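Long-range contacts in beta-Ala-His dipeptidase (Homo sapiens, PDB 3DLJ), which cleaves Xaa-His dipeptides, carnosine and anserine above all, as a secreted homodimeric metallopeptidase of the M20 family that uses two zinc ions: residues Asp25-Thr30 and Asn466-Thr471; Glu33-Glu38 and Tyr127-Val132; Gly140-Lys145 and Gln458-Asn463. All blocks are in the same frame, centred on the assembly; numbering follows the deposited sequence.

Interaction 1 (Asp25-Thr30 and Asn466-Thr471); sequences DEFVQT and NYIEGT
The ring of Y467 presents its edge to the backbone of helix 24-35: F27 C and V28 N lie near the ring plane just off the CE2-CZ side. The F27 ring is met differently. CD1 of I468 sits at its edge, close to the plane, while CG2 of T471 approaches CE2 obliquely at 4.1 Å. What fixes the pair is one hydrogen bond, from Y467 OH to the carbonyl O of F27, at 2.6 Å. The hydroxyl comes to that oxygen from above the carbonyl plane, 54° out of it. CG of Y467 is anti to its own backbone N (chi1 177°), which starts the ring off toward the other helix. Apolar contacts fill in beside the bond: F27 CB lies 4.0 Å from Y467 CE2, and V28 CG2 touches the same CE2 at 4.1 Å. I468 CD1, at the F27 ring edge, is also 4.1 Å from F27 CB. T471 keeps its methyl for F27 and sends OG1 back to Y467 O, a bond of 2.7 Å within its own helix. The axes of 25-30 and 466-471 make an angle of 114° and approach to 10.7 Å, so side chains do most of the bridging. Helix 13-22 adds Y19 and I20 against F27, and I20 also touches I468 and T471. N153 of helix 141-160 meets both F27 and Y467, and L149, one turn earlier, packs on Y467, so helices 24-35 and 464-482 meet with helices 13-22 and 141-160 packed around them.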
loop_
_atom_site.group_PDB
_atom_site.type_symbol
_atom_site.label_atom_id
_atom_site.label_comp_id
_atom_site.label_asym_id
_atom_site.label_seq_id
_atom_site.Cartn_x
_atom_site.Cartn_y
_atom_site.Cartn_z
ATOM N N ASP A 25 14.734 5.988 -21.222
ATOM C CA ASP A 25 15.727 6.673 -20.385
ATOM C C ASP A 25 15.182 8.003 -19.885
ATOM O O ASP A 25 15.494 8.420 -18.761
ATOM C CB ASP A 25 17.045 6.885 -21.135
ATOM C CG ASP A 25 17.860 5.587 -21.287
ATOM O OD1 ASP A 25 17.554 4.568 -20.638
ATOM O OD2 ASP A 25 18.825 5.596 -22.066
ATOM N N GLU A 26 14.378 8.650 -20.735
ATOM C CA GLU A 26 13.592 9.828 -20.372
ATOM C C GLU A 26 12.505 9.496 -19.343
ATOM O O GLU A 26 12.235 10.302 -18.468
ATOM C CB GLU A 26 12.940 10.461 -21.594
ATOM C CG GLU A 26 13.830 11.417 -22.386
ATOM C CD GLU A 26 13.207 11.779 -23.756
ATOM O OE1 GLU A 26 11.948 11.824 -23.845
ATOM O OE2 GLU A 26 13.973 12.003 -24.737
ATOM N N PHE A 27 11.886 8.316 -19.456
ATOM C CA PHE A 27 10.836 7.934 -18.525
ATOM C C PHE A 27 11.484 7.720 -17.140
ATOM O O PHE A 27 10.905 8.062 -16.148
ATOM C CB PHE A 27 10.090 6.664 -18.984
ATOM C CG PHE A 27 9.155 6.845 -20.199
ATOM C CD1 PHE A 27 8.778 8.103 -20.659
ATOM C CD2 PHE A 27 8.623 5.719 -20.844
ATOM C CE1 PHE A 27 7.907 8.251 -21.730
ATOM C CE2 PHE A 27 7.757 5.845 -21.909
ATOM C CZ PHE A 27 7.392 7.112 -22.371
ATOM N N VAL A 28 12.685 7.136 -17.119
ATOM C CA VAL A 28 13.472 6.835 -15.922
ATOM C C VAL A 28 14.064 8.098 -15.295
ATOM O O VAL A 28 14.241 8.158 -14.082
ATOM C CB VAL A 28 14.642 5.834 -16.246
ATOM C CG1 VAL A 28 15.676 5.781 -15.104
ATOM C CG2 VAL A 28 14.105 4.442 -16.535
ATOM N N GLN A 29 14.360 9.108 -16.113
ATOM C CA GLN A 29 14.835 10.375 -15.590
ATOM C C GLN A 29 13.684 11.164 -14.972
ATOM O O GLN A 29 13.882 11.828 -13.965
ATOM C CB GLN A 29 15.555 11.199 -16.681
ATOM C CG GLN A 29 15.854 12.629 -16.290
ATOM C CD GLN A 29 16.935 12.749 -15.216
ATOM O OE1 GLN A 29 17.842 11.918 -15.122
ATOM N NE2 GLN A 29 16.839 13.794 -14.406
ATOM N N THR A 30 12.491 11.109 -15.566
ATOM C CA THR A 30 11.340 11.735 -14.921
ATOM C C THR A 30 11.094 11.091 -13.550
ATOM O O THR A 30 10.865 11.793 -12.566
ATOM C CB THR A 30 10.074 11.664 -15.760
ATOM O OG1 THR A 30 10.314 12.313 -17.013
ATOM C CG2 THR A 30 8.923 12.370 -15.045
ATOM N N ASN A 466 10.001 -3.790 -15.079
ATOM C CA ASN A 466 8.632 -3.622 -14.582
ATOM C C ASN A 466 8.039 -2.254 -14.879
ATOM O O ASN A 466 6.862 -2.151 -15.234
ATOM C CB ASN A 466 8.576 -3.855 -13.090
ATOM C CG ASN A 466 8.810 -5.286 -12.724
ATOM O OD1 ASN A 466 9.837 -5.865 -13.056
ATOM N ND2 ASN A 466 7.868 -5.865 -11.997
ATOM N N TYR A 467 8.855 -1.216 -14.722
ATOM C CA TYR A 467 8.444 0.161 -14.965
ATOM C C TYR A 467 8.166 0.437 -16.449
ATOM O O TYR A 467 7.188 1.085 -16.788
ATOM C CB TYR A 467 9.536 1.099 -14.430
ATOM C CG TYR A 467 9.341 2.582 -14.654
ATOM C CD1 TYR A 467 8.190 3.245 -14.184
ATOM C CD2 TYR A 467 10.332 3.344 -15.289
ATOM C CE1 TYR A 467 8.019 4.625 -14.362
ATOM C CE2 TYR A 467 10.179 4.715 -15.460
ATOM C CZ TYR A 467 9.009 5.361 -14.987
ATOM O OH TYR A 467 8.833 6.742 -15.164
ATOM N N ILE A 468 9.036 -0.072 -17.319
ATOM C CA ILE A 468 8.941 0.131 -18.764
ATOM C C ILE A 468 7.942 -0.797 -19.438
ATOM O O ILE A 468 7.095 -0.339 -20.209
ATOM C CB ILE A 468 10.329 0.033 -19.427
ATOM C CG1 ILE A 468 11.249 1.131 -18.869
ATOM C CG2 ILE A 468 10.220 0.148 -20.954
ATOM C CD1 ILE A 468 10.710 2.571 -19.020
ATOM N N GLU A 469 8.021 -2.094 -19.137
ATOM C CA GLU A 469 7.042 -3.060 -19.626
ATOM C C GLU A 469 5.647 -2.797 -19.081
ATOM O O GLU A 469 4.656 -3.092 -19.760
ATOM C CB GLU A 469 7.483 -4.490 -19.307
ATOM C CG GLU A 469 8.747 -4.932 -20.090
ATOM C CD GLU A 469 8.616 -4.815 -21.632
ATOM O OE1 GLU A 469 9.436 -4.117 -22.281
ATOM O OE2 GLU A 469 7.698 -5.419 -22.205
ATOM N N GLY A 470 5.571 -2.229 -17.870
ATOM C CA GLY A 470 4.310 -1.845 -17.253
ATOM C C GLY A 470 3.656 -0.659 -17.923
ATOM O O GLY A 470 2.444 -0.560 -17.939
ATOM N N THR A 471 4.461 0.263 -18.449
ATOM C CA THR A 471 3.988 1.329 -19.316
ATOM C C THR A 471 3.274 0.775 -20.561
ATOM O O THR A 471 2.202 1.270 -20.942
ATOM C CB THR A 471 5.160 2.288 -19.723
ATOM O OG1 THR A 471 5.881 2.720 -18.548
ATOM C CG2 THR A 471 4.647 3.496 -20.498
#

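Interaction 2 (Glu33-Glu38 and Tyr127-Val132)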
loop_
_atom_site.group_PDB
_atom_site.type_symbol
_atom_site.label_atom_id
_atom_site.label_comp_id
_atom_site.label_asym_id
_atom_site.label_seq_id
_atom_site.Cartn_x
_atom_site.Cartn_y
_atom_site.Cartn_z
ATOM N N GLU A 33 13.521 12.454 -11.086
ATOM C CA GLU A 33 13.085 13.802 -10.708
ATOM C C GLU A 33 11.892 13.795 -9.770
ATOM O O GLU A 33 11.830 14.614 -8.864
ATOM C CB GLU A 33 12.756 14.641 -11.932
ATOM C CG GLU A 33 13.968 15.019 -12.765
ATOM C CD GLU A 33 13.601 15.508 -14.158
ATOM O OE1 GLU A 33 14.534 15.685 -14.969
ATOM O OE2 GLU A 33 12.395 15.709 -14.459
ATOM N N TRP A 34 10.934 12.895 -9.975
ATOM C CA TRP A 34 9.783 12.841 -9.055
ATOM C C TRP A 34 10.167 12.287 -7.669
ATOM O O TRP A 34 9.684 12.768 -6.674
ATOM C CB TRP A 34 8.584 12.084 -9.660
ATOM C CG TRP A 34 7.790 12.875 -10.672
ATOM C CD1 TRP A 34 8.258 13.857 -11.499
ATOM C CD2 TRP A 34 6.403 12.689 -11.016
ATOM N NE1 TRP A 34 7.249 14.314 -12.310
ATOM C CE2 TRP A 34 6.098 13.620 -12.038
ATOM C CE3 TRP A 34 5.391 11.830 -10.556
ATOM C CZ2 TRP A 34 4.821 13.733 -12.601
ATOM C CZ3 TRP A 34 4.110 11.939 -11.115
ATOM C CH2 TRP A 34 3.842 12.888 -12.131
ATOM N N VAL A 35 11.042 11.287 -7.641
ATOM C CA VAL A 35 11.569 10.683 -6.420
ATOM C C VAL A 35 12.387 11.673 -5.551
ATOM O O VAL A 35 12.359 11.605 -4.322
ATOM C CB VAL A 35 12.417 9.391 -6.767
ATOM C CG1 VAL A 35 13.412 9.043 -5.632
ATOM C CG2 VAL A 35 11.489 8.195 -7.079
ATOM N N ALA A 36 13.100 12.588 -6.208
ATOM C CA ALA A 36 13.894 13.614 -5.546
ATOM C C ALA A 36 13.049 14.686 -4.819
ATOM O O ALA A 36 13.567 15.439 -3.997
ATOM C CB ALA A 36 14.859 14.252 -6.547
ATOM N N ILE A 37 11.755 14.746 -5.125
ATOM C CA ILE A 37 10.832 15.601 -4.390
ATOM C C ILE A 37 10.413 14.831 -3.130
ATOM O O ILE A 37 9.736 13.827 -3.211
ATOM C CB ILE A 37 9.612 16.012 -5.233
ATOM C CG1 ILE A 37 10.088 16.661 -6.560
ATOM C CG2 ILE A 37 8.703 16.971 -4.431
ATOM C CD1 ILE A 37 8.999 16.953 -7.572
ATOM N N GLU A 38 10.850 15.304 -1.973
ATOM C CA GLU A 38 10.699 14.555 -0.735
ATOM C C GLU A 38 9.299 14.700 -0.148
ATOM O O GLU A 38 9.103 15.322 0.907
ATOM C CB GLU A 38 11.805 14.966 0.228
ATOM C CG GLU A 38 13.161 14.736 -0.435
ATOM C CD GLU A 38 14.343 14.957 0.491
ATOM O OE1 GLU A 38 14.138 14.991 1.729
ATOM O OE2 GLU A 38 15.482 15.075 -0.021
ATOM N N TYR A 127 16.438 9.415 -1.736
ATOM C CA TYR A 127 15.817 10.391 -2.623
ATOM C C TYR A 127 16.631 10.678 -3.888
ATOM O O TYR A 127 16.330 11.614 -4.640
ATOM C CB TYR A 127 15.475 11.670 -1.852
ATOM C CG TYR A 127 14.382 11.444 -0.826
ATOM C CD1 TYR A 127 14.663 11.451 0.563
ATOM C CD2 TYR A 127 13.079 11.174 -1.232
ATOM C CE1 TYR A 127 13.652 11.215 1.510
ATOM C CE2 TYR A 127 12.063 10.942 -0.294
ATOM C CZ TYR A 127 12.349 10.954 1.060
ATOM O OH TYR A 127 11.323 10.723 1.940
ATOM N N VAL A 128 17.659 9.868 -4.115
ATOM C CA VAL A 128 18.416 9.925 -5.378
ATOM C C VAL A 128 18.199 8.576 -6.074
ATOM O O VAL A 128 18.802 7.586 -5.653
ATOM C CB VAL A 128 19.948 10.159 -5.161
ATOM C CG1 VAL A 128 20.691 10.124 -6.506
ATOM C CG2 VAL A 128 20.221 11.475 -4.432
ATOM N N LEU A 129 17.343 8.535 -7.103
ATOM C CA LEU A 129 17.096 7.272 -7.844
ATOM C C LEU A 129 18.435 6.760 -8.386
ATOM O O LEU A 129 19.115 7.463 -9.117
ATOM C CB LEU A 129 16.063 7.439 -8.977
ATOM C CG LEU A 129 15.461 6.182 -9.644
ATOM C CD1 LEU A 129 14.347 5.545 -8.782
ATOM C CD2 LEU A 129 14.934 6.474 -11.068
ATOM N N THR A 130 18.815 5.553 -7.977
ATOM C CA THR A 130 20.097 4.952 -8.348
ATOM C C THR A 130 19.805 3.606 -9.027
ATOM O O THR A 130 19.124 2.750 -8.454
ATOM C CB THR A 130 20.995 4.759 -7.063
ATOM O OG1 THR A 130 21.090 5.998 -6.332
ATOM C CG2 THR A 130 22.403 4.269 -7.409
ATOM N N GLU A 131 20.273 3.420 -10.256
ATOM C CA GLU A 131 20.061 2.147 -10.942
ATOM C C GLU A 131 21.203 1.213 -10.640
ATOM O O GLU A 131 22.357 1.579 -10.808
ATOM C CB GLU A 131 19.933 2.331 -12.462
ATOM C CG GLU A 131 19.509 1.040 -13.172
ATOM C CD GLU A 131 18.965 1.262 -14.582
ATOM O OE1 GLU A 131 19.098 2.380 -15.129
ATOM O OE2 GLU A 131 18.389 0.315 -15.145
ATOM N N VAL A 132 20.881 0.005 -10.199
ATOM C CA VAL A 132 21.886 -1.020 -9.926
ATOM C C VAL A 132 21.336 -2.319 -10.492
ATOM O O VAL A 132 20.260 -2.740 -10.082
ATOM C CB VAL A 132 22.177 -1.186 -8.389
ATOM C CG1 VAL A 132 23.199 -2.269 -8.149
ATOM C CG2 VAL A 132 22.673 0.146 -7.742
#
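E38 lays its side chain flat over one face of the Y127 ring. Its CG stands above the middle of the ring, 3.6 Å from the centroid and 14° off the normal, a CH-pi contact. Further out, the carboxylate lies almost parallel to the ring, the two planes only 6° apart, and CD rests 3.5 Å from Y127 CD1. With CG anti to the carbonyl carbon of E38 and the chain extended beyond it, the methylenes and the carboxylate follow the ring from its CE2 and CZ side across to CD1. The edge of the same ring is met by backbone: V35 O lies in its plane, 3.2 Å from CD2. Y127 is thus held on a face by a side chain and at an edge by a carbonyl, both from residues 35-38.

The main chain of Y127 is engaged as well. A36 CA makes a CA-H...O contact of 3.3 Å with Y127 O, and A36 CB touches that oxygen too. V35 CG1 lies against the carbonyl group of Y127; the apolar contact is that of V35 CG2 with L129 CD1, at 4.3 Å. L129 also packs on L136, carrying the apolar layer toward strand 135-137. Loop residues V113, A116 and R139 also touch Y127, and D125 OD1 accepts its backbone N-H. Y127 is about 9 Å, side chain to side chain, from D112, an active-site residue by similarity. The arrangement therefore joins the C-terminal part of helix 24-35 and its exit to the chain leading into strand 130-132 of a small antiparallel sheet, at the periphery of the two-zinc site of an M20 metallopeptidase.

Interaction 3 (Gly140-Lys145 and Gln458-Asn463). With ZN (zinc ion), chain D; ZN (zinc ion), chain C.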
loop_
_atom_site.group_PDB
_atom_site.type_symbol
_atom_site.label_atom_id
_atom_site.label_comp_id
_atom_site.label_asym_id
_atom_site.label_seq_id
_atom_site.Cartn_x
_atom_site.Cartn_y
_atom_site.Cartn_z
ATOM N N GLY A 140 9.623 5.677 -2.927
ATOM C CA GLY A 140 8.519 5.962 -3.856
ATOM C C GLY A 140 8.673 5.356 -5.244
ATOM O O GLY A 140 7.820 5.579 -6.103
ATOM N N ALA A 141 9.760 4.621 -5.485
ATOM C CA ALA A 141 10.007 4.019 -6.817
ATOM C C ALA A 141 8.888 3.079 -7.231
ATOM O O ALA A 141 8.403 3.157 -8.357
ATOM C CB ALA A 141 11.365 3.286 -6.866
ATOM N N THR A 142 8.499 2.183 -6.324
ATOM C CA THR A 142 7.346 1.290 -6.529
ATOM C C THR A 142 6.059 1.861 -5.851
ATOM O O THR A 142 4.960 1.705 -6.371
ATOM C CB THR A 142 7.639 -0.159 -6.033
ATOM O OG1 THR A 142 6.969 -1.104 -6.880
ATOM C CG2 THR A 142 7.164 -0.375 -4.604
ATOM N N ASP A 143 6.219 2.534 -4.718
ATOM C CA ASP A 143 5.086 2.995 -3.876
ATOM C C ASP A 143 5.079 4.539 -3.640
ATOM O O ASP A 143 5.598 5.003 -2.627
ATOM C CB ASP A 143 5.167 2.246 -2.536
ATOM C CG ASP A 143 3.947 2.451 -1.642
ATOM O OD1 ASP A 143 2.907 2.989 -2.097
ATOM O OD2 ASP A 143 4.040 2.049 -0.452
ATOM N N ASN A 144 4.491 5.347 -4.528
ATOM C CA ASN A 144 3.751 4.922 -5.720
ATOM C C ASN A 144 4.075 5.745 -6.988
ATOM O O ASN A 144 3.237 5.863 -7.873
ATOM C CB ASN A 144 2.253 5.014 -5.410
ATOM C CG ASN A 144 1.391 4.260 -6.397
ATOM O OD1 ASN A 144 0.330 4.749 -6.801
ATOM N ND2 ASN A 144 1.828 3.063 -6.788
ATOM N N LYS A 145 5.284 6.306 -7.091
ATOM C CA LYS A 145 5.625 7.238 -8.195
ATOM C C LYS A 145 5.900 6.485 -9.501
ATOM O O LYS A 145 5.470 6.923 -10.575
ATOM C CB LYS A 145 6.801 8.149 -7.798
ATOM C CG LYS A 145 6.412 9.201 -6.732
ATOM C CD LYS A 145 7.603 9.815 -5.994
ATOM C CE LYS A 145 7.135 10.954 -5.103
ATOM N NZ LYS A 145 8.252 11.588 -4.322
ATOM N N GLN A 458 13.783 0.081 3.854
ATOM C CA GLN A 458 15.063 0.555 3.351
ATOM C C GLN A 458 15.308 -0.120 2.020
ATOM O O GLN A 458 14.950 -1.286 1.844
ATOM C CB GLN A 458 16.214 0.175 4.294
ATOM C CG GLN A 458 15.920 0.340 5.766
ATOM C CD GLN A 458 15.454 -0.950 6.408
ATOM O OE1 GLN A 458 14.643 -1.681 5.849
ATOM N NE2 GLN A 458 15.979 -1.239 7.596
ATOM N N ASN A 459 15.926 0.615 1.101
ATOM C CA ASN A 459 16.335 0.089 -0.210
ATOM C C ASN A 459 15.160 -0.387 -1.073
ATOM O O ASN A 459 15.238 -1.424 -1.739
ATOM C CB ASN A 459 17.440 -0.967 -0.030
ATOM C CG ASN A 459 18.616 -0.433 0.792
ATOM O OD1 ASN A 459 19.212 0.576 0.431
ATOM N ND2 ASN A 459 18.921 -1.078 1.910
ATOM N N GLU A 460 14.068 0.379 -1.023
ATOM C CA GLU A 460 12.965 0.292 -1.982
ATOM C C GLU A 460 13.468 0.511 -3.412
ATOM O O GLU A 460 14.310 1.352 -3.644
ATOM C CB GLU A 460 11.905 1.368 -1.678
ATOM C CG GLU A 460 10.704 1.264 -2.599
ATOM C CD GLU A 460 9.681 2.340 -2.412
ATOM O OE1 GLU A 460 9.697 3.073 -1.375
ATOM O OE2 GLU A 460 8.807 2.425 -3.308
ATOM N N LYS A 461 12.917 -0.234 -4.358
ATOM C CA LYS A 461 13.238 -0.087 -5.782
ATOM C C LYS A 461 11.989 -0.422 -6.592
ATOM O O LYS A 461 11.035 -1.014 -6.072
ATOM C CB LYS A 461 14.362 -1.062 -6.194
ATOM C CG LYS A 461 13.988 -2.503 -5.843
ATOM C CD LYS A 461 14.560 -3.514 -6.751
ATOM C CE LYS A 461 14.120 -4.929 -6.384
ATOM N NZ LYS A 461 12.961 -5.373 -7.202
ATOM N N ILE A 462 12.018 -0.048 -7.870
ATOM C CA ILE A 462 11.229 -0.701 -8.879
ATOM C C ILE A 462 12.222 -1.175 -9.936
ATOM O O ILE A 462 13.207 -0.467 -10.217
ATOM C CB ILE A 462 10.103 0.206 -9.471
ATOM C CG1 ILE A 462 9.104 -0.655 -10.278
ATOM C CG2 ILE A 462 10.687 1.404 -10.293
ATOM C CD1 ILE A 462 7.897 0.077 -10.765
ATOM N N ASN A 463 12.009 -2.376 -10.490
ATOM C CA ASN A 463 12.813 -2.814 -11.637
ATOM C C ASN A 463 12.529 -1.981 -12.890
ATOM O O ASN A 463 11.373 -1.693 -13.192
ATOM C CB ASN A 463 12.595 -4.308 -11.952
ATOM C CG ASN A 463 12.904 -5.205 -10.770
ATOM O OD1 ASN A 463 13.633 -4.822 -9.862
ATOM N ND2 ASN A 463 12.355 -6.408 -10.778
HETATM ZN ZN ZN D . 0.966 3.221 -2.110
HETATM ZN ZN ZN C . 2.568 2.805 0.941
#
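The E460 carboxylate grips the first turn of helix 141-160, the turn that carries the bridging aspartate of the M20 two-zinc site. Hydrogen bonds come first. G140 N gives a nearly straight bond (171°) to E460 OE1, from above the carboxylate plane. OE2 takes two more: T142 N at 3.0 Å on its anti side, and D143 N at 2.9 Å nearly along the C-O axis. E460 can reach them because its chain is extended, with CG anti to the backbone N. A salt bridge from R139 to OE1 gives this buried carboxylate a positive partner, and T142 OG1 is hydrogen-bonded to D453.

Van der Waals contacts with the strand 461-463, which runs at 94° to the axis of 141-145, come next. A141 CB leans on the I462 backbone N at 3.5 Å, and I462 CG2 lies 4.0 Å from that same CB, the apolar pair. T142 CB sits 3.5 Å from K461 O.

Metal binding is the third kind; E460, bonded to D143 N, is consistent with a second-shell role in positioning D143. A wider pi-type turn and a cis peptide bond before N144 shape the chain here. H110 and D206 complete the shell of one zinc, E178 and H456 that of the other; D143 bridges them, its OD2 2.2 Å from the first and its OD1 2.0 Å from the second.

In the fold
From the N terminus, helix 24-35 opens interaction 1 and, a turn or so later, interaction 2. The latter closes first, when the chain returns at 127-132 on its way into the small antiparallel sheet. Interaction 3 opens directly afterwards at 140-145, so the two run in series. It closes over 300 residues later, at 458-463, whose strand completes that sheet, and helix 464-482 then closes interaction 1 around both. No loops cross. The contacts also touch: V28 O meets L129 CD2, I462 CD1 meets Y467 CB, and K145 NZ probably bonds to W34 O. Together they tie helix 24-35 to helix 464-482 and the small sheet, and that sheet's last strand to the start of helix 141-160.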